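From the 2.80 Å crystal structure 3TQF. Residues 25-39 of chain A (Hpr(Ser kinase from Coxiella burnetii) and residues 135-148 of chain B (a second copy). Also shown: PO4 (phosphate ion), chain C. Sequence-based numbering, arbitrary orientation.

Chain A 25-39: ANIGKSELSLALIDR
Chain B 135-148: IHPGRNLPLLIETL

Chain A opens with a loop, residues 25-28, and then forms a helix from K29(A) to D38(A), with G28(A) at the N-cap. Chain B runs as a loop to N140(B), the N-cap residue, and enters a helix at L141(B) that continues beyond the stretch. The two helix axes come within 10.3 Å and cross at 83°, nearly at right angles. The register is set by E31(A) beside R139(B), with CA to CA 5.9 Å, and by A35(A) beside N140(B), with CA to CA 7.1 Å. Together the stretches bury 569 Å².

The contact has a polar end and an apolar end. At the polar end the main bump is R139(B), which loses the most area here. Its side chain is extended after the first bond: chi1 is m, chi2 and chi3 are t, and chi4 is 179°. This long arm lies against the loop before the chain A helix. Over one face of the guanidinium sit G28(A) N and I27(A) C, with G28(A) N 3.6 Å from R139(B) CZ. Near its plane lie the acceptors of N26(A) and E31(A).

E31(A) points toward chain B with chi1 m and chi2 p. Its OE2 accepts a hydrogen bond from R139(B) NH1 at 2.8 Å, within a salt bridge. N26(A) has positive phi (59/54) and chi1 t, which brings its amide end nearer to chain B. N26(A) OD1 accepts from R139(B) NH2 at 3.1 Å and from R139(B) NH1 at 3.3 Å. H136(B) lies alongside, its CE1 4.0 Å from N26(A) OD1.

G28(A) leaves the hollow for the arginine arm. An ideal CB there would lie 3.2 Å from R139(B) CD, which is tight. Its backbone angles, 101/28, call for glycine on their own account.

The loop and the first turn of the helix hold a phosphate ion, probably from the crystallisation liquor. K29(A) N donates to PO4 O1 at 2.7 Å and S30(A) N to PO4 O4 at 2.9 Å. N26(A) N reaches PO4 O2 at 3.1 Å, and G28(A) N reaches PO4 O3 at 3.1 Å. Backbone NH groups at a helix start suit an anion.

At the apolar end L143(B), chi1 t and chi2 p, is the bump. It points toward chain A and fits among L34(A), A35(A) and D38(A). L143(B) CD2 is 3.5 Å from A35(A) CA and 3.8 Å from L34(A) CG. The small side chain of A35(A) lets the leucine methyl come this close to the helix backbone. L143(B) CD1 is 3.6 Å from D38(A) CG; the D38(A) carboxylate is hydrogen-bonded elsewhere in the structure.

L34(A), also t and p, points back toward chain B. Its CD2 is 3.8 Å from L144(B) CD2 and 3.7 Å from T147(B) OG1. T147(B), chi1 m, turns OG1 onto L143(B) O at 2.6 Å, so its hydroxyl is satisfied within its own helix. L144(B), m and t, links the two ends: its CD1 is 4.1 Å from E31(A) CG.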

ATOM      1  N   ALA A  25      18.117  -4.440 -11.116  1.00 46.61           N
ATOM      2  CA  ALA A  25      17.142  -5.467 -11.472  1.00 46.37           C
ATOM      3  C   ALA A  25      16.463  -6.030 -10.222  1.00 46.31           C
ATOM      4  O   ALA A  25      17.075  -6.122  -9.154  1.00 47.42           O
ATOM      5  CB  ALA A  25      17.806  -6.582 -12.260  1.00 48.70           C
ATOM      6  N   ASN A  26      15.186  -6.378 -10.373  1.00 45.23           N
ATOM      7  CA  ASN A  26      14.420  -7.090  -9.348  1.00 45.53           C
ATOM      8  C   ASN A  26      14.332  -6.336  -8.015  1.00 44.49           C
ATOM      9  O   ASN A  26      14.668  -6.865  -6.956  1.00 45.86           O
ATOM     10  CB  ASN A  26      14.986  -8.511  -9.159  1.00 48.45           C
ATOM     11  CG  ASN A  26      13.993  -9.463  -8.482  1.00 50.10           C
ATOM     12  OD1 ASN A  26      12.827  -9.119  -8.245  1.00 49.37           O
ATOM     13  ND2 ASN A  26      14.459 -10.675  -8.171  1.00 53.45           N
ATOM     14  N   ILE A  27      13.877  -5.090  -8.094  1.00 42.17           N
ATOM     15  CA  ILE A  27      13.602  -4.273  -6.912  1.00 41.34           C
ATOM     16  C   ILE A  27      12.142  -3.809  -6.841  1.00 39.55           C
ATOM     17  O   ILE A  27      11.754  -3.167  -5.873  1.00 39.33           O
ATOM     18  CB  ILE A  27      14.534  -3.038  -6.844  1.00 41.06           C
ATOM     19  CG1 ILE A  27      14.278  -2.081  -8.019  1.00 39.28           C
ATOM     20  CG2 ILE A  27      15.990  -3.478  -6.817  1.00 43.25           C
ATOM     21  CD1 ILE A  27      15.204  -0.888  -8.053  1.00 39.18           C
ATOM     22  N   GLY A  28      11.338  -4.128  -7.856  1.00 38.85           N
ATOM     23  CA  GLY A  28       9.921  -3.771  -7.873  1.00 37.65           C
ATOM     24  C   GLY A  28       9.558  -2.562  -8.723  1.00 36.26           C
ATOM     25  O   GLY A  28       8.579  -1.874  -8.426  1.00 35.38           O
ATOM     26  N   LYS A  29      10.338  -2.302  -9.775  1.00 36.36           N
ATOM     27  CA  LYS A  29      10.069  -1.198 -10.700  1.00 35.18           C
ATOM     28  C   LYS A  29       8.750  -1.384 -11.435  1.00 34.69           C
ATOM     29  O   LYS A  29       7.914  -0.487 -11.454  1.00 33.89           O
ATOM     30  CB  LYS A  29      11.181  -1.075 -11.740  1.00 35.90           C
ATOM     31  CG  LYS A  29      12.529  -0.631 -11.198  1.00 36.98           C
ATOM     32  CD  LYS A  29      13.593  -0.615 -12.303  1.00 38.34           C
ATOM     33  CE  LYS A  29      14.008  -2.026 -12.695  1.00 40.58           C
ATOM     34  NZ  LYS A  29      15.056  -2.060 -13.750  1.00 43.40           N
ATOM     35  N   SER A  30       8.575  -2.542 -12.060  1.00 35.66           N
ATOM     36  CA  SER A  30       7.333  -2.845 -12.782  1.00 35.90           C
ATOM     37  C   SER A  30       6.132  -2.883 -11.837  1.00 35.37           C
ATOM     38  O   SER A  30       5.024  -2.500 -12.208  1.00 35.00           O
ATOM     39  CB  SER A  30       7.450  -4.175 -13.531  1.00 37.62           C
ATOM     40  OG  SER A  30       8.299  -4.050 -14.664  1.00 39.13           O
ATOM     41  N   GLU A  31       6.367  -3.339 -10.611  1.00 35.47           N
ATOM     42  CA  GLU A  31       5.354  -3.321  -9.573  1.00 35.25           C
ATOM     43  C   GLU A  31       5.016  -1.886  -9.184  1.00 33.77           C
ATOM     44  O   GLU A  31       3.875  -1.578  -8.869  1.00 33.76           O
ATOM     45  CB  GLU A  31       5.828  -4.113  -8.355  1.00 36.41           C
ATOM     46  CG  GLU A  31       5.872  -5.632  -8.564  1.00 38.77           C
ATOM     47  CD  GLU A  31       7.209  -6.152  -9.108  1.00 40.46           C
ATOM     48  OE1 GLU A  31       7.809  -5.511  -9.996  1.00 40.49           O
ATOM     49  OE2 GLU A  31       7.654  -7.226  -8.650  1.00 43.05           O
ATOM     50  N   LEU A  32       6.012  -1.006  -9.215  1.00 32.89           N
ATOM     51  CA  LEU A  32       5.790   0.414  -8.950  1.00 31.88           C
ATOM     52  C   LEU A  32       4.936   1.060 -10.035  1.00 31.48           C
ATOM     53  O   LEU A  32       4.046   1.860  -9.729  1.00 31.49           O
ATOM     54  CB  LEU A  32       7.118   1.161  -8.816  1.00 31.51           C
ATOM     55  CG  LEU A  32       7.057   2.674  -8.593  1.00 30.81           C
ATOM     56  CD1 LEU A  32       6.150   3.018  -7.426  1.00 30.93           C
ATOM     57  CD2 LEU A  32       8.463   3.231  -8.377  1.00 30.94           C
ATOM     58  N   SER A  33       5.205   0.721 -11.297  1.00 31.48           N
ATOM     59  CA  SER A  33       4.397   1.228 -12.408  1.00 31.44           C
ATOM     60  C   SER A  33       2.933   0.864 -12.200  1.00 31.83           C
ATOM     61  O   SER A  33       2.070   1.734 -12.225  1.00 31.84           O
ATOM     62  CB  SER A  33       4.885   0.680 -13.752  1.00 32.18           C
ATOM     63  OG  SER A  33       6.119   1.267 -14.136  1.00 32.29           O
ATOM     64  N   LEU A  34       2.670  -0.417 -11.963  1.00 32.48           N
ATOM     65  CA  LEU A  34       1.313  -0.896 -11.724  1.00 33.49           C
ATOM     66  C   LEU A  34       0.634  -0.101 -10.612  1.00 33.23           C
ATOM     67  O   LEU A  34      -0.476   0.395 -10.789  1.00 33.70           O
ATOM     68  CB  LEU A  34       1.317  -2.392 -11.370  1.00 34.67           C
ATOM     69  CG  LEU A  34      -0.047  -3.104 -11.363  1.00 36.19           C
ATOM     70  CD1 LEU A  34      -0.684  -3.079 -12.739  1.00 36.36           C
ATOM     71  CD2 LEU A  34       0.080  -4.541 -10.866  1.00 37.05           C
ATOM     72  N   ALA A  35       1.306   0.029  -9.472  1.00 32.83           N
ATOM     73  CA  ALA A  35       0.756   0.764  -8.330  1.00 32.95           C
ATOM     74  C   ALA A  35       0.447   2.219  -8.688  1.00 32.54           C
ATOM     75  O   ALA A  35      -0.597   2.743  -8.309  1.00 33.14           O
ATOM     76  CB  ALA A  35       1.702   0.697  -7.150  1.00 32.71           C
ATOM     77  N   LEU A  36       1.348   2.861  -9.430  1.00 31.70           N
ATOM     78  CA  LEU A  36       1.112   4.222  -9.898  1.00 31.47           C
ATOM     79  C   LEU A  36      -0.083   4.304 -10.855  1.00 32.58           C
ATOM     80  O   LEU A  36      -0.858   5.258 -10.788  1.00 33.18           O
ATOM     81  CB  LEU A  36       2.371   4.791 -10.551  1.00 30.67           C
ATOM     82  CG  LEU A  36       3.497   5.134  -9.568  1.00 29.90           C
ATOM     83  CD1 LEU A  36       4.804   5.342 -10.302  1.00 29.38           C
ATOM     84  CD2 LEU A  36       3.148   6.365  -8.750  1.00 29.46           C
ATOM     85  N   ILE A  37      -0.245   3.307 -11.728  1.00 33.23           N
ATOM     86  CA  ILE A  37      -1.430   3.241 -12.599  1.00 34.61           C
ATOM     87  C   ILE A  37      -2.703   3.161 -11.749  1.00 35.56           C
ATOM     88  O   ILE A  37      -3.708   3.792 -12.065  1.00 36.42           O
ATOM     89  CB  ILE A  37      -1.413   2.012 -13.572  1.00 35.55           C
ATOM     90  CG1 ILE A  37      -0.162   1.989 -14.461  1.00 34.90           C
ATOM     91  CG2 ILE A  37      -2.659   2.007 -14.460  1.00 37.32           C
ATOM     92  CD1 ILE A  37       0.126   3.291 -15.165  1.00 35.31           C
ATOM     93  N   ASP A  38      -2.635   2.384 -10.669  1.00 35.58           N
ATOM     94  CA  ASP A  38      -3.763   2.173  -9.759  1.00 36.92           C
ATOM     95  C   ASP A  38      -4.132   3.444  -9.001  1.00 36.90           C
ATOM     96  O   ASP A  38      -5.275   3.611  -8.595  1.00 38.29           O
ATOM     97  CB  ASP A  38      -3.431   1.044  -8.771  1.00 37.14           C
ATOM     98  CG  ASP A  38      -4.599   0.682  -7.869  1.00 39.08           C
ATOM     99  OD1 ASP A  38      -5.674   0.315  -8.391  1.00 40.82           O
ATOM    100  OD2 ASP A  38      -4.435   0.755  -6.633  1.00 38.96           O
ATOM    101  N   ARG A  39      -3.169   4.346  -8.826  1.00 35.72           N
ATOM    102  CA  ARG A  39      -3.446   5.647  -8.206  1.00 36.00           C
ATOM    103  C   ARG A  39      -3.968   6.681  -9.203  1.00 36.55           C
ATOM    104  O   ARG A  39      -4.196   7.819  -8.828  1.00 37.28           O
ATOM    105  CB  ARG A  39      -2.213   6.222  -7.506  1.00 34.75           C
ATOM    106  CG  ARG A  39      -1.345   5.204  -6.774  1.00 34.32           C
ATOM    107  CD  ARG A  39      -1.129   5.505  -5.310  1.00 34.84           C
ATOM    108  NE  ARG A  39      -1.222   6.914  -4.955  1.00 34.96           N
ATOM    109  CZ  ARG A  39      -1.561   7.343  -3.741  1.00 36.70           C
ATOM    110  NH1 ARG A  39      -1.817   6.480  -2.761  1.00 37.45           N
ATOM    111  NH2 ARG A  39      -1.646   8.641  -3.503  1.00 37.43           N
TER
ATOM    112  N   ILE B 135       6.427 -14.107  -3.184  1.00 44.56           N
ATOM    113  CA  ILE B 135       6.105 -13.032  -2.256  1.00 44.33           C
ATOM    114  C   ILE B 135       7.339 -12.194  -1.930  1.00 46.76           C
ATOM    115  O   ILE B 135       8.254 -12.661  -1.258  1.00 48.99           O
ATOM    116  CB  ILE B 135       5.468 -13.584  -0.956  1.00 43.62           C
ATOM    117  CG1 ILE B 135       5.057 -12.441  -0.024  1.00 43.22           C
ATOM    118  CG2 ILE B 135       6.419 -14.536  -0.236  1.00 45.60           C
ATOM    119  CD1 ILE B 135       3.950 -12.829   0.963  1.00 42.09           C
ATOM    120  N   HIS B 136       7.360 -10.962  -2.429  1.00 47.14           N
ATOM    121  CA  HIS B 136       8.383  -9.986  -2.063  1.00 49.28           C
ATOM    122  C   HIS B 136       7.754  -8.999  -1.086  1.00 48.73           C
ATOM    123  O   HIS B 136       6.602  -8.607  -1.273  1.00 47.05           O
ATOM    124  CB  HIS B 136       8.877  -9.236  -3.295  1.00 50.37           C
ATOM    125  CG  HIS B 136       9.510 -10.116  -4.327  1.00 51.42           C
ATOM    126  ND1 HIS B 136      10.853 -10.430  -4.317  1.00 53.79           N
ATOM    127  CD2 HIS B 136       8.987 -10.738  -5.411  1.00 50.07           C
ATOM    128  CE1 HIS B 136      11.129 -11.211  -5.345  1.00 54.57           C
ATOM    129  NE2 HIS B 136      10.013 -11.415  -6.024  1.00 52.29           N
ATOM    130  N   PRO B 137       8.497  -8.586  -0.042  1.00 50.86           N
ATOM    131  CA  PRO B 137       7.878  -7.650   0.899  1.00 50.24           C
ATOM    132  C   PRO B 137       7.772  -6.238   0.316  1.00 50.50           C
ATOM    133  O   PRO B 137       8.765  -5.698  -0.173  1.00 52.66           O
ATOM    134  CB  PRO B 137       8.829  -7.673   2.112  1.00 52.38           C
ATOM    135  CG  PRO B 137       9.927  -8.661   1.779  1.00 54.34           C
ATOM    136  CD  PRO B 137       9.908  -8.845   0.299  1.00 53.85           C
ATOM    137  N   GLY B 138       6.571  -5.667   0.348  1.00 48.70           N
ATOM    138  CA  GLY B 138       6.365  -4.266  -0.017  1.00 49.22           C
ATOM    139  C   GLY B 138       6.427  -3.939  -1.502  1.00 49.38           C
ATOM    140  O   GLY B 138       7.105  -2.988  -1.904  1.00 51.57           O
ATOM    141  N   ARG B 139       5.727  -4.726  -2.318  1.00 47.30           N
ATOM    142  CA  ARG B 139       5.510  -4.390  -3.725  1.00 47.07           C
ATOM    143  C   ARG B 139       4.011  -4.263  -3.989  1.00 45.11           C
ATOM    144  O   ARG B 139       3.555  -4.405  -5.128  1.00 44.95           O
ATOM    145  CB  ARG B 139       6.122  -5.449  -4.644  1.00 47.38           C
ATOM    146  CG  ARG B 139       7.605  -5.652  -4.433  1.00 48.89           C
ATOM    147  CD  ARG B 139       8.246  -6.374  -5.598  1.00 48.38           C
ATOM    148  NE  ARG B 139       9.668  -6.592  -5.359  1.00 50.02           N
ATOM    149  CZ  ARG B 139      10.488  -7.213  -6.199  1.00 51.55           C
ATOM    150  NH1 ARG B 139      10.043  -7.688  -7.357  1.00 50.97           N
ATOM    151  NH2 ARG B 139      11.767  -7.360  -5.881  1.00 54.59           N
ATOM    152  N   ASN B 140       3.260  -3.977  -2.927  1.00 43.93           N
ATOM    153  CA  ASN B 140       1.810  -3.846  -2.984  1.00 42.19           C
ATOM    154  C   ASN B 140       1.169  -5.172  -3.362  1.00 40.05           C
ATOM    155  O   ASN B 140       0.446  -5.271  -4.350  1.00 39.71           O
ATOM    156  CB  ASN B 140       1.396  -2.714  -3.937  1.00 43.15           C
ATOM    157  CG  ASN B 140       0.102  -2.012  -3.501  1.00 43.65           C
ATOM    158  OD1 ASN B 140      -0.858  -2.648  -3.028  1.00 42.61           O
ATOM    159  ND2 ASN B 140       0.079  -0.687  -3.660  1.00 45.79           N
ATOM    160  N   LEU B 141       1.428  -6.181  -2.535  1.00 39.03           N
ATOM    161  CA  LEU B 141       0.889  -7.533  -2.723  1.00 37.30           C
ATOM    162  C   LEU B 141      -0.632  -7.590  -2.935  1.00 35.68           C
ATOM    163  O   LEU B 141      -1.100  -8.392  -3.735  1.00 35.32           O
ATOM    164  CB  LEU B 141       1.293  -8.427  -1.544  1.00 37.21           C
ATOM    165  CG  LEU B 141       0.878  -9.899  -1.583  1.00 36.46           C
ATOM    166  CD1 LEU B 141       1.458 -10.608  -2.788  1.00 36.47           C
ATOM    167  CD2 LEU B 141       1.309 -10.591  -0.299  1.00 37.26           C
ATOM    168  N   PRO B 142      -1.410  -6.755  -2.222  1.00 35.08           N
ATOM    169  CA  PRO B 142      -2.852  -6.779  -2.477  1.00 33.94           C
ATOM    170  C   PRO B 142      -3.195  -6.458  -3.921  1.00 33.79           C
ATOM    171  O   PRO B 142      -4.025  -7.141  -4.525  1.00 33.34           O
ATOM    172  CB  PRO B 142      -3.393  -5.690  -1.551  1.00 34.42           C
ATOM    173  CG  PRO B 142      -2.405  -5.614  -0.454  1.00 35.22           C
ATOM    174  CD  PRO B 142      -1.077  -5.868  -1.095  1.00 35.92           C
ATOM    175  N   LEU B 143      -2.548  -5.435  -4.473  1.00 34.40           N
ATOM    176  CA  LEU B 143      -2.779  -5.052  -5.862  1.00 34.57           C
ATOM    177  C   LEU B 143      -2.315  -6.162  -6.797  1.00 34.12           C
ATOM    178  O   LEU B 143      -2.943  -6.413  -7.818  1.00 34.17           O
ATOM    179  CB  LEU B 143      -2.055  -3.744  -6.191  1.00 36.07           C
ATOM    180  CG  LEU B 143      -2.179  -3.230  -7.627  1.00 37.01           C
ATOM    181  CD1 LEU B 143      -3.594  -2.792  -7.927  1.00 36.66           C
ATOM    182  CD2 LEU B 143      -1.206  -2.094  -7.860  1.00 38.81           C
ATOM    183  N   LEU B 144      -1.219  -6.823  -6.443  1.00 33.90           N
ATOM    184  CA  LEU B 144      -0.672  -7.879  -7.279  1.00 33.97           C
ATOM    185  C   LEU B 144      -1.607  -9.074  -7.337  1.00 32.84           C
ATOM    186  O   LEU B 144      -1.880  -9.606  -8.411  1.00 33.09           O
ATOM    187  CB  LEU B 144       0.709  -8.305  -6.771  1.00 34.84           C
ATOM    188  CG  LEU B 144       1.795  -7.216  -6.782  1.00 35.80           C
ATOM    189  CD1 LEU B 144       3.148  -7.812  -6.443  1.00 36.51           C
ATOM    190  CD2 LEU B 144       1.841  -6.502  -8.113  1.00 35.85           C
ATOM    191  N   ILE B 145      -2.111  -9.476  -6.177  1.00 32.01           N
ATOM    192  CA  ILE B 145      -3.043 -10.596  -6.073  1.00 31.02           C
ATOM    193  C   ILE B 145      -4.377 -10.273  -6.740  1.00 30.74           C
ATOM    194  O   ILE B 145      -4.963 -11.123  -7.398  1.00 30.83           O
ATOM    195  CB  ILE B 145      -3.265 -10.983  -4.602  1.00 30.53           C
ATOM    196  CG1 ILE B 145      -1.976 -11.566  -4.013  1.00 30.89           C
ATOM    197  CG2 ILE B 145      -4.413 -11.989  -4.461  1.00 30.28           C
ATOM    198  CD1 ILE B 145      -1.602 -12.923  -4.564  1.00 31.27           C
ATOM    199  N   GLU B 146      -4.855  -9.047  -6.579  1.00 30.89           N
ATOM    200  CA  GLU B 146      -6.072  -8.615  -7.274  1.00 31.18           C
ATOM    201  C   GLU B 146      -5.889  -8.679  -8.783  1.00 31.59           C
ATOM    202  O   GLU B 146      -6.778  -9.116  -9.502  1.00 31.81           O
ATOM    203  CB  GLU B 146      -6.459  -7.190  -6.861  1.00 31.84           C
ATOM    204  CG  GLU B 146      -7.615  -6.598  -7.664  1.00 33.15           C
ATOM    205  CD  GLU B 146      -7.885  -5.158  -7.310  1.00 34.68           C
ATOM    206  OE1 GLU B 146      -8.543  -4.902  -6.285  1.00 35.74           O
ATOM    207  OE2 GLU B 146      -7.437  -4.272  -8.059  1.00 36.22           O
ATOM    208  N   THR B 147      -4.731  -8.233  -9.253  1.00 32.18           N
ATOM    209  CA  THR B 147      -4.415  -8.238 -10.680  1.00 33.10           C
ATOM    210  C   THR B 147      -4.256  -9.666 -11.205  1.00 33.06           C
ATOM    211  O   THR B 147      -4.710  -9.979 -12.306  1.00 33.82           O
ATOM    212  CB  THR B 147      -3.138  -7.432 -10.965  1.00 33.98           C
ATOM    213  OG1 THR B 147      -3.272  -6.124 -10.398  1.00 34.06           O
ATOM    214  CG2 THR B 147      -2.901  -7.303 -12.456  1.00 35.53           C
ATOM    215  N   LEU B 148      -3.620 -10.524 -10.409  1.00 32.37           N
ATOM    216  CA  LEU B 148      -3.463 -11.937 -10.748  1.00 32.41           C
ATOM    217  C   LEU B 148      -4.811 -12.620 -10.928  1.00 32.37           C
ATOM    218  O   LEU B 148      -4.975 -13.447 -11.827  1.00 33.40           O
ATOM    219  CB  LEU B 148      -2.695 -12.659  -9.648  1.00 31.83           C
ATOM    220  CG  LEU B 148      -2.285 -14.101  -9.925  1.00 32.00           C
ATOM    221  CD1 LEU B 148      -1.116 -14.153 -10.897  1.00 32.78           C
ATOM    222  CD2 LEU B 148      -1.930 -14.789  -8.622  1.00 31.30           C
TER
HETATM  223  P   PO4 C 201      11.654  -5.016 -11.435  1.00 45.15           P
HETATM  224  O1  PO4 C 201      12.318  -3.861 -10.733  1.00 44.24           O
HETATM  225  O2  PO4 C 201      12.703  -5.859 -12.127  1.00 47.11           O
HETATM  226  O3  PO4 C 201      10.902  -5.837 -10.413  1.00 45.93           O
HETATM  227  O4  PO4 C 201      10.674  -4.488 -12.451  1.00 44.26           O